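Local coordinates for general secretion pathway protein L (PDB 2W7V), which probably serves as an inner-membrane component of the bacterial type II secretion system, represented here by its dimer-forming periplasmic domain, at residues G39-A45 / M79-K85; Q23-L27 / Q51-Q55. All blocks are in the same frame, centred on the assembly; numbering follows the deposited sequence. Where two conformers were deposited one is given.

Interaction 1. Residues G39-A45 / M79-K85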
loop_
_atom_site.group_PDB
_atom_site.type_symbol
_atom_site.label_atom_id
_atom_site.label_comp_id
_atom_site.label_asym_id
_atom_site.label_seq_id
_atom_site.Cartn_x
_atom_site.Cartn_y
_atom_site.Cartn_z
ATOM N N GLY A 39 2.680 -11.595 -3.011
ATOM C CA GLY A 39 3.759 -10.606 -3.339
ATOM C C GLY A 39 3.481 -9.664 -4.497
ATOM O O GLY A 39 4.362 -9.343 -5.275
ATOM N N GLU A 40 2.237 -9.208 -4.586
ATOM C CA GLU A 40 1.814 -8.293 -5.616
ATOM C C GLU A 40 1.349 -7.027 -4.999
ATOM O O GLU A 40 0.864 -7.012 -3.878
ATOM C CB GLU A 40 0.613 -8.818 -6.376
ATOM C CG GLU A 40 0.770 -10.124 -7.020
ATOM C CD GLU A 40 -0.508 -10.551 -7.728
ATOM O OE1 GLU A 40 -1.550 -9.866 -7.572
ATOM O OE2 GLU A 40 -0.462 -11.567 -8.411
ATOM N N VAL A 41 1.424 -5.982 -5.792
ATOM C CA VAL A 41 0.761 -4.751 -5.552
ATOM C C VAL A 41 -0.195 -4.440 -6.728
ATOM O O VAL A 41 0.185 -4.485 -7.883
ATOM C CB VAL A 41 1.814 -3.630 -5.384
ATOM C CG1 VAL A 41 1.151 -2.277 -5.072
ATOM C CG2 VAL A 41 2.822 -4.002 -4.232
ATOM N N ARG A 42 -1.445 -4.125 -6.412
ATOM C CA ARG A 42 -2.383 -3.647 -7.408
ATOM C C ARG A 42 -2.772 -2.188 -7.141
ATOM O O ARG A 42 -3.141 -1.812 -6.039
ATOM C CB ARG A 42 -3.582 -4.565 -7.427
ATOM C CG ARG A 42 -3.173 -6.044 -7.458
ATOM C CD ARG A 42 -4.390 -6.962 -7.454
ATOM N NE ARG A 42 -4.941 -7.135 -6.106
ATOM C CZ ARG A 42 -4.399 -7.904 -5.172
ATOM N NH1 ARG A 42 -3.272 -8.571 -5.399
ATOM N NH2 ARG A 42 -4.985 -7.997 -3.996
ATOM N N ILE A 43 -2.680 -1.381 -8.181
ATOM C CA ILE A 43 -2.861 0.044 -8.132
ATOM C C ILE A 43 -3.985 0.489 -9.044
ATOM O O ILE A 43 -3.959 0.174 -10.200
ATOM C CB ILE A 43 -1.570 0.731 -8.656
ATOM C CG1 ILE A 43 -0.352 0.392 -7.745
ATOM C CG2 ILE A 43 -1.758 2.234 -8.691
ATOM C CD1 ILE A 43 1.018 0.649 -8.395
ATOM N N HIS A 44 -4.958 1.235 -8.547
ATOM C CA HIS A 44 -5.882 1.903 -9.425
ATOM C C HIS A 44 -5.513 3.374 -9.467
ATOM O O HIS A 44 -5.093 3.921 -8.475
ATOM C CB HIS A 44 -7.342 1.730 -9.007
ATOM C CG HIS A 44 -7.783 0.302 -8.907
ATOM N ND1 HIS A 44 -8.975 -0.068 -8.309
ATOM C CD2 HIS A 44 -7.181 -0.850 -9.285
ATOM C CE1 HIS A 44 -9.083 -1.389 -8.341
ATOM N NE2 HIS A 44 -8.010 -1.883 -8.936
ATOM N N ALA A 45 -5.629 3.986 -10.648
ATOM C CA ALA A 45 -5.359 5.410 -10.861
ATOM C C ALA A 45 -6.297 5.994 -11.922
ATOM O O ALA A 45 -7.003 5.283 -12.636
ATOM C CB ALA A 45 -3.868 5.621 -11.250
HETATM N N MSE A 79 -9.695 5.739 -16.540
HETATM C CA MSE A 79 -9.504 4.943 -15.355
HETATM C C MSE A 79 -8.798 3.662 -15.731
HETATM O O MSE A 79 -9.167 3.007 -16.688
HETATM C CB MSE A 79 -10.852 4.624 -14.729
HETATM C CG MSE A 79 -11.647 5.836 -14.317
HETATM SE SE MSE A 79 -13.395 5.327 -13.511
HETATM C CE MSE A 79 -12.655 4.513 -11.867
ATOM N N GLY A 80 -7.767 3.308 -14.976
ATOM C CA GLY A 80 -7.099 2.034 -15.189
ATOM C C GLY A 80 -6.384 1.536 -13.980
ATOM O O GLY A 80 -6.519 2.072 -12.892
ATOM N N SER A 81 -5.563 0.519 -14.201
ATOM C CA SER A 81 -4.918 -0.176 -13.126
ATOM C C SER A 81 -3.630 -0.796 -13.575
ATOM O O SER A 81 -3.348 -0.874 -14.771
ATOM C CB SER A 81 -5.841 -1.268 -12.589
ATOM O OG SER A 81 -6.110 -2.176 -13.624
ATOM N N PHE A 82 -2.865 -1.229 -12.567
ATOM C CA PHE A 82 -1.595 -1.891 -12.747
ATOM C C PHE A 82 -1.500 -2.982 -11.707
ATOM O O PHE A 82 -1.936 -2.799 -10.581
ATOM C CB PHE A 82 -0.459 -0.916 -12.461
ATOM C CG PHE A 82 -0.339 0.173 -13.439
ATOM C CD1 PHE A 82 0.110 -0.080 -14.700
ATOM C CD2 PHE A 82 -0.653 1.478 -13.082
ATOM C CE1 PHE A 82 0.209 0.923 -15.615
ATOM C CE2 PHE A 82 -0.540 2.515 -14.025
ATOM C CZ PHE A 82 -0.113 2.228 -15.273
ATOM N N VAL A 83 -0.912 -4.100 -12.099
ATOM C CA VAL A 83 -0.491 -5.152 -11.199
ATOM C C VAL A 83 1.031 -5.222 -11.259
ATOM O O VAL A 83 1.596 -5.302 -12.321
ATOM C CB VAL A 83 -1.097 -6.505 -11.604
ATOM C CG1 VAL A 83 -0.621 -7.584 -10.669
ATOM C CG2 VAL A 83 -2.631 -6.412 -11.554
ATOM N N LEU A 84 1.674 -5.121 -10.103
ATOM C CA LEU A 84 3.121 -5.237 -9.987
ATOM C C LEU A 84 3.475 -6.538 -9.281
ATOM O O LEU A 84 2.866 -6.880 -8.268
ATOM C CB LEU A 84 3.681 -4.095 -9.122
ATOM C CG LEU A 84 3.266 -2.670 -9.437
ATOM C CD1 LEU A 84 4.010 -1.668 -8.515
ATOM C CD2 LEU A 84 3.494 -2.372 -10.894
ATOM N N LYS A 85 4.485 -7.206 -9.794
ATOM C CA LYS A 85 5.153 -8.327 -9.160
ATOM C C LYS A 85 6.655 -8.059 -9.206
ATOM O O LYS A 85 7.125 -7.174 -9.931
ATOM C CB LYS A 85 4.833 -9.620 -9.911
ATOM C CG LYS A 85 3.335 -9.907 -10.042
ATOM C CD LYS A 85 3.029 -10.922 -11.172
ATOM C CE LYS A 85 1.525 -10.931 -11.494
ATOM N NZ LYS A 85 1.113 -12.027 -12.401
#
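Strands 40-45 and 79-85 are the two central, antiparallel neighbours of the domain's four-stranded sheet, and three hydrogen-bonded pairs join them: Val41 with Leu84, Ile43 with Phe82, Ala45 with Gly80. The Leu84 N to Val41 O bond is short and nearly straight (2.7 Å, 174° at the hydrogen), whereas Phe82 N reaches Ile43 O at 3.0 Å along a more bent path. Between these pairs, CA-H groups lean on the same carbonyls, as Ser81 CA does on Ile43 O at 3.1 Å. Val41, Ile43, Phe82 and Leu84 turn one apolar face to the helices: Phe82 packs on Phe53 and Ala56, Leu84 on Leu60 and Leu17. CD1 of Ile43, carried out into this layer by an extended chi2 (162°), meets Leu84 CD1 at 3.8 Å. The other face is largely polar, with Val83 among the polar chains. Glu40 and Lys85 run alongside each other, Glu40 CG 4.0 Å from Lys85 CG, but Glu40 OE2 stays 4.3 Å from Lys85 NZ; the lysine makes its salt bridge with Glu67 instead. In one of its two conformers Arg42 bends at chi3 (-81°), turning its guanidinium toward Glu40, where NH1 makes a bent, tentative bond to OE1. Val83 lies beside both chains, CG1 near Glu40 OE1 and CG2 near Arg42 CG. Beta-branched and aromatic residues suit the buried face, and the partly exposed Arg42 and Lys85 the other, where positive charges surround the buried Glu40 carboxylate. The pairing satisfies alternate backbone groups; those of Arg42, His44, Met79 and Ser81 bond to the flanking strands.

Interaction 2. Residues Q23-L27 / Q51-Q55. With EDO (1,2-ethanediol), chain C.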
loop_
_atom_site.group_PDB
_atom_site.type_symbol
_atom_site.label_atom_id
_atom_site.label_comp_id
_atom_site.label_asym_id
_atom_site.label_seq_id
_atom_site.Cartn_x
_atom_site.Cartn_y
_atom_site.Cartn_z
ATOM N N GLN A 23 6.074 11.228 -9.785
ATOM C CA GLN A 23 6.769 11.892 -10.903
ATOM C C GLN A 23 5.865 12.081 -12.128
ATOM O O GLN A 23 6.206 12.851 -13.007
ATOM C CB GLN A 23 7.994 11.089 -11.389
ATOM C CG GLN A 23 9.057 10.713 -10.361
ATOM C CD GLN A 23 10.108 9.710 -10.903
ATOM O OE1 GLN A 23 10.443 8.728 -10.235
ATOM N NE2 GLN A 23 10.646 9.975 -12.097
ATOM N N VAL A 24 4.756 11.338 -12.209
ATOM C CA VAL A 24 3.883 11.327 -13.388
ATOM C C VAL A 24 2.795 12.380 -13.215
ATOM O O VAL A 24 1.964 12.261 -12.319
ATOM C CB VAL A 24 3.221 9.899 -13.602
ATOM C CG1 VAL A 24 2.262 9.923 -14.741
ATOM C CG2 VAL A 24 4.299 8.802 -13.814
ATOM N N LYS A 25 2.839 13.435 -14.043
ATOM C CA LYS A 25 1.807 14.484 -14.080
ATOM C C LYS A 25 0.420 13.899 -14.425
ATOM O O LYS A 25 0.300 13.034 -15.285
ATOM C CB LYS A 25 2.179 15.541 -15.137
ATOM C CG LYS A 25 3.552 16.185 -14.897
ATOM C CD LYS A 25 3.907 17.337 -15.865
ATOM C CE LYS A 25 5.302 17.893 -15.550
ATOM N NZ LYS A 25 5.739 19.027 -16.455
ATOM N N ASP A 26 -0.623 14.400 -13.784
ATOM C CA ASP A 26 -1.977 14.097 -14.206
ATOM C C ASP A 26 -2.239 12.583 -13.991
ATOM O O ASP A 26 -2.958 11.948 -14.768
ATOM C CB ASP A 26 -2.165 14.549 -15.676
ATOM C CG ASP A 26 -3.640 14.546 -16.142
ATOM O OD1 ASP A 26 -4.542 14.365 -15.301
ATOM O OD2 ASP A 26 -3.894 14.735 -17.363
ATOM N N LEU A 27 -1.623 12.014 -12.948
ATOM C CA LEU A 27 -1.924 10.653 -12.528
ATOM C C LEU A 27 -2.317 10.611 -11.059
ATOM O O LEU A 27 -1.482 10.743 -10.209
ATOM C CB LEU A 27 -0.733 9.693 -12.754
ATOM C CG LEU A 27 -1.049 8.186 -12.671
ATOM C CD1 LEU A 27 -1.962 7.709 -13.784
ATOM C CD2 LEU A 27 0.202 7.301 -12.618
ATOM N N GLN A 51 -1.979 9.157 -21.657
ATOM C CA GLN A 51 -0.554 9.318 -21.758
ATOM C C GLN A 51 0.192 9.156 -20.415
ATOM O O GLN A 51 1.281 8.607 -20.409
ATOM C CB GLN A 51 -0.281 10.679 -22.367
ATOM C CG GLN A 51 0.940 10.786 -23.169
ATOM C CD GLN A 51 0.754 11.775 -24.325
ATOM O OE1 GLN A 51 -0.247 11.721 -25.061
ATOM N NE2 GLN A 51 1.717 12.684 -24.489
ATOM N N PRO A 52 -0.360 9.686 -19.289
ATOM C CA PRO A 52 0.130 9.382 -17.964
ATOM C C PRO A 52 0.205 7.914 -17.566
ATOM O O PRO A 52 1.124 7.545 -16.842
ATOM C CB PRO A 52 -0.824 10.175 -17.066
ATOM C CG PRO A 52 -1.123 11.393 -17.891
ATOM C CD PRO A 52 -1.414 10.720 -19.213
ATOM N N PHE A 53 -0.719 7.086 -18.054
ATOM C CA PHE A 53 -0.611 5.647 -17.909
ATOM C C PHE A 53 0.595 5.031 -18.644
ATOM O O PHE A 53 1.248 4.118 -18.127
ATOM C CB PHE A 53 -1.920 4.989 -18.349
ATOM C CG PHE A 53 -3.061 5.239 -17.387
ATOM C CD1 PHE A 53 -3.242 4.430 -16.289
ATOM C CD2 PHE A 53 -3.930 6.318 -17.558
ATOM C CE1 PHE A 53 -4.292 4.674 -15.389
ATOM C CE2 PHE A 53 -4.963 6.558 -16.643
ATOM C CZ PHE A 53 -5.140 5.742 -15.578
ATOM N N GLU A 54 0.880 5.518 -19.849
ATOM C CA GLU A 54 2.044 5.096 -20.580
ATOM C C GLU A 54 3.339 5.432 -19.806
ATOM O O GLU A 54 4.284 4.634 -19.747
ATOM C CB GLU A 54 2.091 5.804 -21.936
ATOM C CG GLU A 54 1.041 5.361 -22.892
ATOM C CD GLU A 54 1.328 4.006 -23.463
ATOM O OE1 GLU A 54 2.427 3.800 -24.061
ATOM O OE2 GLU A 54 0.426 3.152 -23.354
ATOM N N GLN A 55 3.387 6.651 -19.281
ATOM C CA GLN A 55 4.539 7.133 -18.534
ATOM C C GLN A 55 4.714 6.353 -17.265
ATOM O O GLN A 55 5.813 5.985 -16.922
ATOM C CB GLN A 55 4.358 8.605 -18.198
ATOM C CG GLN A 55 4.231 9.453 -19.464
ATOM C CD GLN A 55 4.223 10.925 -19.183
ATOM O OE1 GLN A 55 4.043 11.358 -18.020
ATOM N NE2 GLN A 55 4.414 11.738 -20.252
HETATM C C1 EDO C . 1.037 13.555 -9.871
HETATM O O1 EDO C . 2.402 13.911 -9.805
HETATM C C2 EDO C . 0.869 12.333 -8.980
HETATM O O2 EDO C . 1.137 11.100 -9.630
#
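Pro52, in the first turn of helix 51-61, presses its ring into the type II turn Val24-Leu27. Its CG lies 3.4 Å from Lys25 O and its CB 3.6 Å from Asp26 O, so a rigid apolar ring rests against two turn carbonyls, and no hydrogen bond crosses the contact. Proline suits this place, since a first-turn residue needs no N-H for the helix. Val24 slants in with CG1 trans to its own nitrogen (chi1 176°); that methyl comes 3.4 Å from Pro52 O, then 3.9 Å from Pro52 CB. Leu27 closes the other end: its trans chi1 and chi2 of 66° set CD1 over the centre of the Phe53 ring, 4.1 Å from the centroid and 9° off the normal, a CH-pi contact. Phe53 leaves the helix on the side away from the turn, yet its ring swings back under that methyl and onward to Phe82. Asp26, at positive phi in the third turn position, gives its carbonyl to Ser47 OG. An ethanediol, probably from the crystallisation liquor, has O2 2.7 Å from Leu27 O, though its proton has another acceptor within reach. The arrangement is a tight turn leading into the outermost strand of this chain's sheet, packed against a helix start in an alpha/beta sandwich.

How the interactions relate
The centres of interactions 1 and 2 lie 14 Å apart, and the two meet directly around Phe53, whose CZ comes within 3.5 Å of Ala45 O, while Leu27 CD1 sits 3.8 Å from Ala45 CB. Along the chain their segments alternate: turn 23-27, strand segment 39-45, helix segment 51-55, strand segment 79-85. Strand 40-47 is joined to helix 51-61 by a short connection, and turn 23-27 opens into strand 28-35, outermost in this chain's sheet, which pairs with 40-47. Interaction 1 therefore forms the middle of the sheet, and interaction 2 fastens helix 51-61 to the turn near one end of it. The Phe53 ring, touching Leu27, Ala45 and Phe82, is the element shared by turn, helix and central strands.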